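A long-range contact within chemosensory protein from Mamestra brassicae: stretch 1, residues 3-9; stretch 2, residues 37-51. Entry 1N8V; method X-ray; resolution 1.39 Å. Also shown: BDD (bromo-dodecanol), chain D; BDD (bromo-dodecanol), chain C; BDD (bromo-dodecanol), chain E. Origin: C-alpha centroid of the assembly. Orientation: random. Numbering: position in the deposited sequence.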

ATOM      1  N   LYS A   3     -10.991  -9.080 -11.304  1.00 19.57           N
ATOM      2  CA  LYS A   3     -11.007  -8.906  -9.817  1.00 18.38           C
ATOM      3  C   LYS A   3      -9.745  -9.429  -9.166  1.00 17.22           C
ATOM      4  O   LYS A   3      -9.266 -10.494  -9.506  1.00 17.53           O
ATOM      5  CB  LYS A   3     -12.198  -9.601  -9.225  1.00 18.92           C
ATOM      6  N   TYR A   4      -9.164  -8.654  -8.252  1.00 14.21           N
ATOM      7  CA  TYR A   4      -7.965  -9.126  -7.590  1.00 14.12           C
ATOM      8  C   TYR A   4      -8.273 -10.338  -6.702  1.00 14.10           C
ATOM      9  O   TYR A   4      -9.358 -10.462  -6.116  1.00 14.73           O
ATOM     10  CB  TYR A   4      -7.305  -8.034  -6.753  1.00 13.36           C
ATOM     11  CG  TYR A   4      -6.944  -6.758  -7.485  1.00 12.47           C
ATOM     12  CD1 TYR A   4      -6.690  -6.730  -8.860  1.00 12.33           C
ATOM     13  CD2 TYR A   4      -6.901  -5.577  -6.803  1.00 11.36           C
ATOM     14  CE1 TYR A   4      -6.360  -5.534  -9.502  1.00 11.43           C
ATOM     15  CE2 TYR A   4      -6.594  -4.413  -7.439  1.00 11.05           C
ATOM     16  CZ  TYR A   4      -6.324  -4.386  -8.767  1.00 10.83           C
ATOM     17  OH  TYR A   4      -6.052  -3.166  -9.377  1.00 11.98           O
ATOM     18  N   THR A   5      -7.284 -11.218  -6.588  1.00 14.60           N
ATOM     19  CA  THR A   5      -7.423 -12.391  -5.744  1.00 14.34           C
ATOM     20  C   THR A   5      -7.681 -12.000  -4.307  1.00 13.54           C
ATOM     21  O   THR A   5      -7.121 -11.040  -3.817  1.00 12.90           O
ATOM     22  CB  THR A   5      -6.140 -13.282  -5.843  1.00 14.76           C
ATOM     23  OG1 THR A   5      -6.320 -14.489  -5.069  1.00 16.63           O
ATOM     24  CG2 THR A   5      -4.931 -12.609  -5.247  1.00 16.78           C
ATOM     25  N   ASP A   6      -8.493 -12.795  -3.607  1.00 12.26           N
ATOM     26  CA  ASP A   6      -8.714 -12.582  -2.189  1.00 12.87           C
ATOM     27  C   ASP A   6      -7.952 -13.608  -1.353  1.00 11.67           C
ATOM     28  O   ASP A   6      -8.140 -13.667  -0.131  1.00 13.12           O
ATOM     29  CB  ASP A   6     -10.205 -12.651  -1.835  1.00 13.02           C
ATOM     30  CG  ASP A   6     -10.839 -14.001  -2.087  1.00 14.50           C
ATOM     31  OD1 ASP A   6     -10.151 -14.974  -2.453  1.00 14.21           O
ATOM     32  OD2 ASP A   6     -12.072 -14.129  -1.947  1.00 17.32           O
ATOM     33  N   LYS A   7      -7.033 -14.363  -1.955  1.00 12.02           N
ATOM     34  CA  LYS A   7      -6.370 -15.434  -1.207  1.00 13.06           C
ATOM     35  C   LYS A   7      -5.448 -14.979  -0.061  1.00 12.73           C
ATOM     36  O   LYS A   7      -5.168 -15.761   0.855  1.00 13.12           O
ATOM     37  CB  LYS A   7      -5.668 -16.412  -2.158  1.00 13.53           C
ATOM     38  CG  LYS A   7      -4.416 -15.841  -2.818  1.00 15.40           C
ATOM     39  CD  LYS A   7      -3.829 -16.870  -3.805  1.00 18.20           C
ATOM     40  CE  LYS A   7      -2.722 -16.285  -4.650  1.00 19.84           C
ATOM     41  NZ  LYS A   7      -2.183 -17.296  -5.609  1.00 19.88           N
ATOM     42  N   TYR A   8      -4.986 -13.725  -0.085  1.00 12.39           N
ATOM     43  CA  TYR A   8      -4.132 -13.170   0.963  1.00 13.02           C
ATOM     44  C   TYR A   8      -4.902 -12.228   1.884  1.00 13.29           C
ATOM     45  O   TYR A   8      -4.313 -11.608   2.771  1.00 13.46           O
ATOM     46  CB  TYR A   8      -2.940 -12.410   0.362  1.00 12.68           C
ATOM     47  CG  TYR A   8      -2.064 -13.204  -0.566  1.00 12.74           C
ATOM     48  CD1 TYR A   8      -1.378 -14.330  -0.125  1.00 14.47           C
ATOM     49  CD2 TYR A   8      -1.898 -12.819  -1.885  1.00 14.71           C
ATOM     50  CE1 TYR A   8      -0.559 -15.048  -0.989  1.00 14.33           C
ATOM     51  CE2 TYR A   8      -1.085 -13.522  -2.742  1.00 16.01           C
ATOM     52  CZ  TYR A   8      -0.414 -14.633  -2.288  1.00 14.55           C
ATOM     53  OH  TYR A   8       0.413 -15.353  -3.140  1.00 18.74           O
ATOM     54  N   ASP A   9      -6.219 -12.159   1.719  1.00 13.54           N
ATOM     55  CA  ASP A   9      -7.006 -11.160   2.467  1.00 14.33           C
ATOM     56  C   ASP A   9      -7.143 -11.366   3.972  1.00 15.28           C
ATOM     57  O   ASP A   9      -7.611 -10.452   4.668  1.00 16.44           O
ATOM     58  CB  ASP A   9      -8.384 -10.980   1.829  1.00 14.41           C
ATOM     59  CG  ASP A   9      -8.368 -10.088   0.614  1.00 12.94           C
ATOM     60  OD1 ASP A   9      -7.277  -9.762   0.096  1.00 15.98           O
ATOM     61  OD2 ASP A   9      -9.431  -9.716   0.067  1.00 14.91           O
ATOM     62  N   SER A  37       8.138 -11.262  -1.034  1.00 14.85           N
ATOM     63  CA  SER A  37       7.393 -12.421  -0.584  1.00 14.39           C
ATOM     64  C   SER A  37       6.284 -12.635  -1.631  1.00 14.69           C
ATOM     65  O   SER A  37       6.043 -11.749  -2.476  1.00 12.95           O
ATOM     66  CB  SER A  37       6.774 -12.131   0.774  1.00 14.61           C
ATOM     67  OG  SER A  37       5.866 -11.039   0.653  1.00 13.82           O
ATOM     68  N   PRO A  38       5.595 -13.769  -1.616  1.00 14.43           N
ATOM     69  CA  PRO A  38       4.494 -13.964  -2.573  1.00 14.81           C
ATOM     70  C   PRO A  38       3.428 -12.866  -2.500  1.00 13.73           C
ATOM     71  O   PRO A  38       2.958 -12.380  -3.526  1.00 12.57           O
ATOM     72  CB  PRO A  38       3.930 -15.340  -2.184  1.00 15.57           C
ATOM     73  CG  PRO A  38       5.125 -16.030  -1.584  1.00 15.43           C
ATOM     74  CD  PRO A  38       5.822 -14.960  -0.771  1.00 15.21           C
ATOM     75  N   GLU A  39       3.057 -12.476  -1.293  1.00 13.27           N
ATOM     76  CA  GLU A  39       2.058 -11.439  -1.082  1.00 14.35           C
ATOM     77  C   GLU A  39       2.588 -10.074  -1.566  1.00 12.93           C
ATOM     78  O   GLU A  39       1.850  -9.282  -2.161  1.00 12.68           O
ATOM     79  CB  GLU A  39       1.693 -11.355   0.407  1.00 16.19           C
ATOM     80  CG  GLU A  39       1.145 -12.636   1.025  1.00 18.58           C
ATOM     81  CD  GLU A  39       2.209 -13.541   1.634  1.00 21.72           C
ATOM     82  OE1 GLU A  39       3.398 -13.434   1.270  1.00 20.35           O
ATOM     83  OE2 GLU A  39       1.856 -14.403   2.481  1.00 26.40           O
ATOM     84  N   GLY A  40       3.859  -9.784  -1.296  1.00 11.65           N
ATOM     85  CA  GLY A  40       4.451  -8.544  -1.713  1.00 10.60           C
ATOM     86  C   GLY A  40       4.505  -8.413  -3.217  1.00 10.33           C
ATOM     87  O   GLY A  40       4.259  -7.342  -3.764  1.00 10.32           O
ATOM     88  N   LYS A  41       4.849  -9.497  -3.884  1.00 11.24           N
ATOM     89  CA  LYS A  41       4.916  -9.532  -5.341  1.00 11.78           C
ATOM     90  C   LYS A  41       3.513  -9.287  -5.923  1.00 12.23           C
ATOM     91  O   LYS A  41       3.353  -8.537  -6.874  1.00 11.88           O
ATOM     92  CB  LYS A  41       5.471 -10.881  -5.801  1.00 12.35           C
ATOM     93  CG  LYS A  41       5.733 -10.999  -7.291  1.00 14.91           C
ATOM     94  CD  LYS A  41       6.404 -12.349  -7.570  1.00 16.89           C
ATOM     95  CE  LYS A  41       6.745 -12.543  -9.036  1.00 20.41           C
ATOM     96  NZ  LYS A  41       5.558 -12.705  -9.918  1.00 21.72           N
ATOM     97  N   GLU A  42       2.500  -9.922  -5.336  1.00 12.08           N
ATOM     98  CA  GLU A  42       1.111  -9.728  -5.797  1.00 12.82           C
ATOM     99  C   GLU A  42       0.702  -8.269  -5.627  1.00 11.84           C
ATOM    100  O   GLU A  42       0.073  -7.674  -6.528  1.00 12.04           O
ATOM    101  CB  GLU A  42       0.162 -10.669  -5.035  1.00 12.99           C
ATOM    102  CG  GLU A  42      -1.252 -10.785  -5.613  1.00 16.30           C
ATOM    103  CD  GLU A  42      -1.355 -11.706  -6.822  1.00 18.37           C
ATOM    104  OE1 GLU A  42      -0.546 -12.663  -6.953  1.00 22.56           O
ATOM    105  OE2 GLU A  42      -2.269 -11.493  -7.648  1.00 23.72           O
ATOM    106  N   LEU A  43       1.020  -7.663  -4.480  1.00 11.48           N
ATOM    107  CA  LEU A  43       0.705  -6.265  -4.287  1.00 11.23           C
ATOM    108  C   LEU A  43       1.432  -5.401  -5.313  1.00 11.93           C
ATOM    109  O   LEU A  43       0.830  -4.544  -5.956  1.00 11.71           O
ATOM    110  CB  LEU A  43       1.089  -5.823  -2.860  1.00 11.84           C
ATOM    111  CG  LEU A  43       0.964  -4.321  -2.596  1.00 11.68           C
ATOM    112  CD1 LEU A  43      -0.456  -3.800  -2.865  1.00 14.36           C
ATOM    113  CD2 LEU A  43       1.404  -3.993  -1.163  1.00 14.42           C
ATOM    114  N   LYS A  44       2.739  -5.599  -5.472  1.00 11.50           N
ATOM    115  CA  LYS A  44       3.518  -4.808  -6.414  1.00 11.20           C
ATOM    116  C   LYS A  44       2.938  -4.853  -7.833  1.00 11.95           C
ATOM    117  O   LYS A  44       2.876  -3.816  -8.530  1.00 12.47           O
ATOM    118  CB  LYS A  44       4.975  -5.307  -6.421  1.00 11.07           C
ATOM    119  CG  LYS A  44       5.882  -4.594  -7.373  1.00 12.61           C
ATOM    120  CD  LYS A  44       7.254  -5.227  -7.454  1.00 17.75           C
ATOM    121  CE  LYS A  44       7.210  -6.674  -7.916  1.00 21.67           C
ATOM    122  NZ  LYS A  44       8.540  -7.367  -7.906  1.00 27.36           N
ATOM    123  N   GLU A  45       2.469  -6.030  -8.226  1.00 10.84           N
ATOM    124  CA  GLU A  45       1.945  -6.263  -9.563  1.00 11.19           C
ATOM    125  C   GLU A  45       0.559  -5.695  -9.825  1.00 11.30           C
ATOM    126  O   GLU A  45       0.121  -5.637 -10.979  1.00 11.26           O
ATOM    127  CB  GLU A  45       1.973  -7.751  -9.876  1.00 11.78           C
ATOM    128  CG  GLU A  45       3.399  -8.273  -9.974  1.00 12.67           C
ATOM    129  CD  GLU A  45       3.535  -9.773 -10.093  1.00 15.37           C
ATOM    130  OE1 GLU A  45       2.559 -10.507  -9.827  1.00 16.99           O
ATOM    131  OE2 GLU A  45       4.660 -10.208 -10.415  1.00 17.00           O
ATOM    132  N   HIS A  46      -0.139  -5.276  -8.782  1.00 10.78           N
ATOM    133  CA  HIS A  46      -1.476  -4.698  -8.936  1.00 10.72           C
ATOM    134  C   HIS A  46      -1.601  -3.271  -8.467  1.00 10.64           C
ATOM    135  O   HIS A  46      -2.637  -2.636  -8.709  1.00 11.01           O
ATOM    136  CB  HIS A  46      -2.520  -5.618  -8.265  1.00 11.71           C
ATOM    137  CG  HIS A  46      -2.588  -6.950  -8.922  1.00 12.82           C
ATOM    138  ND1 HIS A  46      -1.711  -7.967  -8.619  1.00 13.51           N
ATOM    139  CD2 HIS A  46      -3.322  -7.388  -9.967  1.00 14.51           C
ATOM    140  CE1 HIS A  46      -1.940  -8.996  -9.417  1.00 16.39           C
ATOM    141  NE2 HIS A  46      -2.920  -8.676 -10.238  1.00 17.38           N
ATOM    142  N   LEU A  47      -0.586  -2.707  -7.822  1.00 10.53           N
ATOM    143  CA  LEU A  47      -0.697  -1.368  -7.265  1.00 11.32           C
ATOM    144  C   LEU A  47      -0.907  -0.271  -8.313  1.00 11.45           C
ATOM    145  O   LEU A  47      -1.777   0.608  -8.150  1.00 11.94           O
ATOM    146  CB  LEU A  47       0.545  -1.042  -6.395  1.00 11.48           C
ATOM    147  CG  LEU A  47       0.573   0.316  -5.690  1.00 12.89           C
ATOM    148  CD1 LEU A  47      -0.693   0.567  -4.889  1.00 13.79           C
ATOM    149  CD2 LEU A  47       1.782   0.416  -4.797  1.00 13.74           C
ATOM    150  N   GLN A  48      -0.147  -0.309  -9.402  1.00 11.27           N
ATOM    151  CA  GLN A  48      -0.305   0.717 -10.433  1.00 12.15           C
ATOM    152  C   GLN A  48      -1.735   0.713 -10.989  1.00 11.43           C
ATOM    153  O   GLN A  48      -2.375   1.785 -11.143  1.00 11.86           O
ATOM    154  CB  GLN A  48       0.678   0.528 -11.581  1.00 12.55           C
ATOM    155  CG  GLN A  48       0.788   1.735 -12.474  1.00 13.08           C
ATOM    156  CD  GLN A  48       1.292   2.929 -11.721  1.00 14.17           C
ATOM    157  OE1 GLN A  48       2.435   2.923 -11.251  1.00 16.47           O
ATOM    158  NE2 GLN A  48       0.462   3.946 -11.588  1.00 14.94           N
ATOM    159  N   ASP A  49      -2.235  -0.476 -11.306  1.00 11.47           N
ATOM    160  CA  ASP A  49      -3.588  -0.630 -11.831  1.00 11.27           C
ATOM    161  C   ASP A  49      -4.599  -0.037 -10.854  1.00 10.57           C
ATOM    162  O   ASP A  49      -5.537   0.672 -11.248  1.00 10.80           O
ATOM    163  CB  ASP A  49      -3.911  -2.107 -12.101  1.00 12.02           C
ATOM    164  CG  ASP A  49      -5.293  -2.310 -12.665  1.00 13.15           C
ATOM    165  OD1 ASP A  49      -5.527  -2.027 -13.859  1.00 15.97           O
ATOM    166  OD2 ASP A  49      -6.206  -2.755 -11.947  1.00 14.94           O
ATOM    167  N   ALA A  50      -4.458  -0.318  -9.568  1.00 10.37           N
ATOM    168  CA  ALA A  50      -5.414   0.160  -8.576  1.00 10.72           C
ATOM    169  C   ALA A  50      -5.405   1.682  -8.495  1.00 11.51           C
ATOM    170  O   ALA A  50      -6.445   2.305  -8.237  1.00 11.69           O
ATOM    171  CB  ALA A  50      -5.124  -0.447  -7.237  1.00 11.07           C
ATOM    172  N   ILE A  51      -4.248   2.289  -8.704  1.00 11.48           N
ATOM    173  CA  ILE A  51      -4.131   3.758  -8.726  1.00 13.11           C
ATOM    174  C   ILE A  51      -4.847   4.339  -9.931  1.00 13.11           C
ATOM    175  O   ILE A  51      -5.508   5.404  -9.846  1.00 12.98           O
ATOM    176  CB  ILE A  51      -2.630   4.165  -8.757  1.00 14.18           C
ATOM    177  CG1 ILE A  51      -1.983   3.799  -7.436  1.00 19.44           C
ATOM    178  CG2 ILE A  51      -2.441   5.675  -9.066  1.00 15.31           C
ATOM    179  CD1 ILE A  51      -2.554   4.457  -6.308  1.00 21.44           C
TER
HETATM  180  O1  BDD D 502      -7.617   4.824  -4.521  1.00 34.77           O
HETATM  181  C1  BDD D 502      -6.325   4.337  -4.867  1.00 33.22           C
HETATM  182  C2  BDD D 502      -6.073   3.052  -4.082  1.00 31.81           C
HETATM  183  C3  BDD D 502      -4.643   2.984  -3.547  1.00 28.88           C
HETATM  184  C4  BDD D 502      -4.348   1.657  -2.857  1.00 26.60           C
HETATM  185  C5  BDD D 502      -4.580   0.450  -3.754  1.00 25.20           C
HETATM  186  C6  BDD D 502      -4.320  -0.883  -3.063  1.00 23.29           C
HETATM  187  C7  BDD D 502      -4.297  -2.035  -4.072  1.00 23.52           C
HETATM  188  C8  BDD D 502      -4.351  -3.408  -3.411  1.00 21.35           C
HETATM  189  C9  BDD D 502      -3.997  -4.538  -4.375  1.00 21.47           C
HETATM  190  C10 BDD D 502      -4.216  -5.917  -3.738  1.00 19.95           C
HETATM  191  C11 BDD D 502      -3.636  -7.091  -4.530  1.00 21.95           C
HETATM  192  C12 BDD D 502      -3.492  -8.394  -3.691  1.00 21.87           C
HETATM  193 BR   BDD D 502      -2.099  -8.602  -2.838  1.00  7.00          BR
HETATM  194  O1  BDD C 501      -5.489  -7.500   1.943  1.00 35.99           O
HETATM  195  C1  BDD C 501      -4.131  -7.839   2.182  1.00 34.90           C
HETATM  196  C2  BDD C 501      -3.472  -8.280   0.878  1.00 33.87           C
HETATM  197  C3  BDD C 501      -2.107  -7.627   0.710  1.00 32.81           C
HETATM  198  C4  BDD C 501      -1.012  -8.397   1.434  1.00 31.84           C
HETATM  199  C5  BDD C 501       0.248  -7.545   1.553  1.00 29.36           C
HETATM  200  C6  BDD C 501       0.214  -6.639   2.786  1.00 26.44           C
HETATM  201  C7  BDD C 501       1.298  -5.562   2.756  1.00 22.70           C
HETATM  202  C8  BDD C 501       0.956  -4.376   3.659  1.00 20.88           C
HETATM  203  C9  BDD C 501       2.150  -3.439   3.808  1.00 20.29           C
HETATM  204  C10 BDD C 501       2.276  -2.479   2.632  1.00 18.97           C
HETATM  205  C11 BDD C 501       3.392  -1.468   2.825  1.00 18.20           C
HETATM  206  C12 BDD C 501       3.456  -0.456   1.683  1.00 18.80           C
HETATM  207 BR   BDD C 501       4.203  -1.081   0.381  1.00  2.02          BR
HETATM  208  O1  BDD E 503      -1.164   8.578  -3.917  1.00 14.89           O
HETATM  209  C1  BDD E 503      -1.568   7.230  -3.675  1.00 15.98           C
HETATM  210  C2  BDD E 503      -0.359   6.362  -3.306  1.00 15.65           C
HETATM  211  C3  BDD E 503      -0.830   4.996  -2.811  1.00 18.22           C
HETATM  212  C4  BDD E 503       0.306   4.097  -2.317  1.00 23.01           C
HETATM  213  C5  BDD E 503      -0.157   3.257  -1.120  1.00 26.39           C
HETATM  214  C6  BDD E 503       0.094   1.769  -1.288  1.00 28.40           C
HETATM  215  C7  BDD E 503      -0.379   0.963  -0.075  1.00 27.84           C
HETATM  216  C8  BDD E 503      -1.271  -0.194  -0.471  1.00 27.29           C
HETATM  217  C9  BDD E 503      -1.473  -1.182   0.669  1.00 24.76           C
HETATM  218  C10 BDD E 503      -2.381  -2.343   0.256  1.00 23.08           C
HETATM  219  C11 BDD E 503      -3.161  -3.003   1.396  1.00 21.05           C
HETATM  220  C12 BDD E 503      -4.469  -3.736   0.957  1.00 14.41           C
HETATM  221 BR   BDD E 503      -4.614  -5.040   1.898  1.00  9.04          BR
HETATM  222  O   HOH W   1      -4.868 -10.530  -7.973  1.00 27.69           O

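An irregular N-terminal segment packs along a helix chiefly through two tyrosine rings, Tyr 4 and Tyr 8, with one direct hydrogen bond and one water bridge supplementing contacts that are otherwise van der Waals, CH-pi and, for Tyr 4 and His 46, edge-to-face aromatic in character. The two stretches bury 419 Å² in total, and the tyrosines supply most of the share from the first.

Tyr 4 makes the polar link. Its CA-to-CB bond points sideways, yet the m rotamer brings the far end of the ring to the helix, where OH donates to Asp 49 OD2 at 2.6 Å, a short bond to a carboxylate. Tyr 4 OH also lies 3.3 Å from Ala 50 N, but the angle is poor, and that amide instead donates to His 46 O at 3.1 Å within the helix. His 46 covers one face of the tyrosine ring: its CB sits 4.1 Å from the centroid of the Tyr 4 ring and only 15° off the normal, a CH-pi contact. The two rings form an offset edge-to-face pair, with centroids 5.0 Å apart, planes at 62°, and the imidazole edge toward the tyrosine face. His 46 ND1 is held by Glu 42 O at 2.8 Å, which helps fix the imidazole in this pose.

Tyr 8 packs nearer the start of the helix. Glu 39 CG lies 3.7 Å from the Tyr 8 ring centroid, 28° off the normal, so an aliphatic part of a charged side chain covers the face. Tyr 8 OH approaches Pro 38 CB at 3.6 Å, and Tyr 8 CE2 comes within 3.9 Å of Glu 42 CB.

Between the tyrosines, Thr 5 CG2 is 3.8 Å from Glu 42 OE2. Water 1 bridges the same pair of residues, accepting from Thr 5 N at 2.9 Å and donating to Glu 42 OE2 at 2.8 Å.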